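Local coordinates for PAN2-PAN3 deadenylation complex catalytic subunit pan2 (Neurospora crassa, PDB 4CZX), which is, as a full-length protein, the catalytic subunit of the PAN deadenylation complex and probably shortens mRNA poly(A) tails, this piece being its N-terminal WD40 domain, at residues A51-G56 / K60-F65. Sequence-based numbering, arbitrary orientation.
Sequences AGSFIG and KRFTAF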
loop_
_atom_site.group_PDB
_atom_site.type_symbol
_atom_site.label_atom_id
_atom_site.label_comp_id
_atom_site.label_asym_id
_atom_site.label_seq_id
_atom_site.Cartn_x
_atom_site.Cartn_y
_atom_site.Cartn_z
ATOM N N ALA A 51 19.870 -10.467 2.401
ATOM C CA ALA A 51 21.319 -10.486 2.253
ATOM C C ALA A 51 21.835 -9.069 2.390
ATOM O O ALA A 51 21.338 -8.155 1.708
ATOM C CB ALA A 51 21.720 -11.062 0.896
ATOM N N GLY A 52 22.798 -8.867 3.281
ATOM C CA GLY A 52 23.478 -7.584 3.373
ATOM C C GLY A 52 24.968 -7.740 3.104
ATOM O O GLY A 52 25.578 -8.688 3.586
ATOM N N SER A 53 25.547 -6.819 2.330
ATOM C CA SER A 53 26.986 -6.825 2.066
ATOM C C SER A 53 27.645 -5.596 2.685
ATOM O O SER A 53 27.048 -4.509 2.734
ATOM C CB SER A 53 27.272 -6.875 0.563
ATOM O OG SER A 53 26.921 -5.660 -0.078
ATOM N N PHE A 54 28.878 -5.781 3.153
ATOM C CA PHE A 54 29.625 -4.750 3.876
ATOM C C PHE A 54 31.097 -4.707 3.446
ATOM O O PHE A 54 31.731 -5.756 3.279
ATOM C CB PHE A 54 29.505 -4.997 5.379
ATOM C CG PHE A 54 28.079 -5.016 5.867
ATOM C CD1 PHE A 54 27.348 -6.195 5.876
ATOM C CD2 PHE A 54 27.463 -3.847 6.291
ATOM C CE1 PHE A 54 26.031 -6.213 6.310
ATOM C CE2 PHE A 54 26.139 -3.854 6.727
ATOM C CZ PHE A 54 25.427 -5.042 6.736
ATOM N N ILE A 55 31.633 -3.494 3.273
ATOM C CA ILE A 55 32.967 -3.299 2.692
ATOM C C ILE A 55 34.059 -3.089 3.717
ATOM O O ILE A 55 33.931 -2.253 4.614
ATOM C CB ILE A 55 33.022 -2.057 1.756
ATOM C CG1 ILE A 55 31.881 -2.069 0.742
ATOM C CG2 ILE A 55 34.381 -1.953 1.064
ATOM C CD1 ILE A 55 31.631 -0.703 0.115
ATOM N N GLY A 56 35.147 -3.835 3.565
ATOM C CA GLY A 56 36.355 -3.561 4.315
ATOM C C GLY A 56 36.251 -3.930 5.773
ATOM O O GLY A 56 35.227 -4.441 6.226
ATOM N N LYS A 60 31.598 -1.046 6.190
ATOM C CA LYS A 60 30.784 -0.006 5.578
ATOM C C LYS A 60 29.690 -0.667 4.739
ATOM O O LYS A 60 29.965 -1.560 3.942
ATOM C CB LYS A 60 31.675 0.921 4.737
ATOM C CG LYS A 60 30.959 1.893 3.816
ATOM C CD LYS A 60 31.977 2.671 2.978
ATOM C CE LYS A 60 31.305 3.455 1.855
ATOM N NZ LYS A 60 32.293 3.912 0.825
ATOM N N ARG A 61 28.444 -0.254 4.932
ATOM C CA ARG A 61 27.340 -0.859 4.196
ATOM C C ARG A 61 27.495 -0.712 2.678
ATOM O O ARG A 61 27.831 0.364 2.187
ATOM C CB ARG A 61 26.017 -0.244 4.650
ATOM C CG ARG A 61 24.870 -0.536 3.717
ATOM C CD ARG A 61 24.358 0.745 3.087
ATOM N NE ARG A 61 23.184 1.247 3.795
ATOM C CZ ARG A 61 22.588 2.404 3.526
ATOM N NH1 ARG A 61 23.065 3.186 2.564
ATOM N NH2 ARG A 61 21.517 2.775 4.221
ATOM N N PHE A 62 27.242 -1.782 1.928
ATOM C CA PHE A 62 27.321 -1.678 0.470
ATOM C C PHE A 62 25.942 -1.882 -0.142
ATOM O O PHE A 62 25.258 -0.914 -0.447
ATOM C CB PHE A 62 28.325 -2.683 -0.118
ATOM C CG PHE A 62 28.457 -2.595 -1.622
ATOM C CD1 PHE A 62 28.666 -1.371 -2.239
ATOM C CD2 PHE A 62 28.354 -3.728 -2.413
ATOM C CE1 PHE A 62 28.775 -1.275 -3.619
ATOM C CE2 PHE A 62 28.463 -3.638 -3.800
ATOM C CZ PHE A 62 28.667 -2.411 -4.399
ATOM N N THR A 63 25.526 -3.135 -0.307
ATOM C CA THR A 63 24.208 -3.413 -0.860
ATOM C C THR A 63 23.411 -4.315 0.071
ATOM O O THR A 63 23.964 -4.934 0.981
ATOM C CB THR A 63 24.282 -4.079 -2.246
ATOM O OG1 THR A 63 25.114 -5.242 -2.170
ATOM C CG2 THR A 63 24.848 -3.099 -3.306
ATOM N N ALA A 64 22.105 -4.381 -0.156
ATOM C CA ALA A 64 21.250 -5.244 0.650
ATOM C C ALA A 64 19.952 -5.495 -0.089
ATOM O O ALA A 64 19.364 -4.567 -0.662
ATOM C CB ALA A 64 20.993 -4.627 2.026
ATOM N N PHE A 65 19.518 -6.753 -0.095
ATOM C CA PHE A 65 18.303 -7.137 -0.810
ATOM C C PHE A 65 17.835 -8.511 -0.362
ATOM O O PHE A 65 18.633 -9.339 0.065
ATOM C CB PHE A 65 18.529 -7.114 -2.333
ATOM C CG PHE A 65 19.838 -7.731 -2.768
ATOM C CD1 PHE A 65 19.922 -9.084 -3.068
ATOM C CD2 PHE A 65 20.976 -6.955 -2.881
ATOM C CE1 PHE A 65 21.149 -9.660 -3.475
ATOM C CE2 PHE A 65 22.205 -7.526 -3.263
ATOM C CZ PHE A 65 22.285 -8.872 -3.569
HETATM O O HOH W 1 24.327 -3.803 3.555
#
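Strands 51-55 and 60-65 pair antiparallel as the outer beta hairpin of a four-stranded WD40 propeller blade. Two backbone bonds join Ala51 and Phe65, and two more join Ile55 and Lys60. Ile55 N to Lys60 O is the shortest of the backbone bonds, at 2.6 Å. Between these pairs the register slips by one residue, a beta bulge, with Phe62 and Thr63 opposite Ser53. Ser53 N bonds to Thr63 O (2.8 Å), while Ser53 O takes Phe62 N. A water donates to both Ser53 O and Thr63 O, so it bridges the strands at the bulge. The same water lies over one face of the Phe54 ring, toward its rim. On that side of the sheet Phe54 CD2 lies 3.7 Å from Arg61 CA, and Tyr17 meets the Phe54 ring edge-to-face. On the other side Ile55 CG1 packs on Phe62 CB at 3.7 Å, and Ile55 CD1 reaches Phe62 CD1. With chi1 at 70°, Ser53 OG sits between its backbone N and carbonyl carbon and faces the bulge. Ser53 OG lies at the edge of the Phe62 ring, near its plane, 3.4 Å from Phe62 CD2. Ser53 OG is also 2.8 Å from Thr63 OG1, which bonds in turn to Arg98 O.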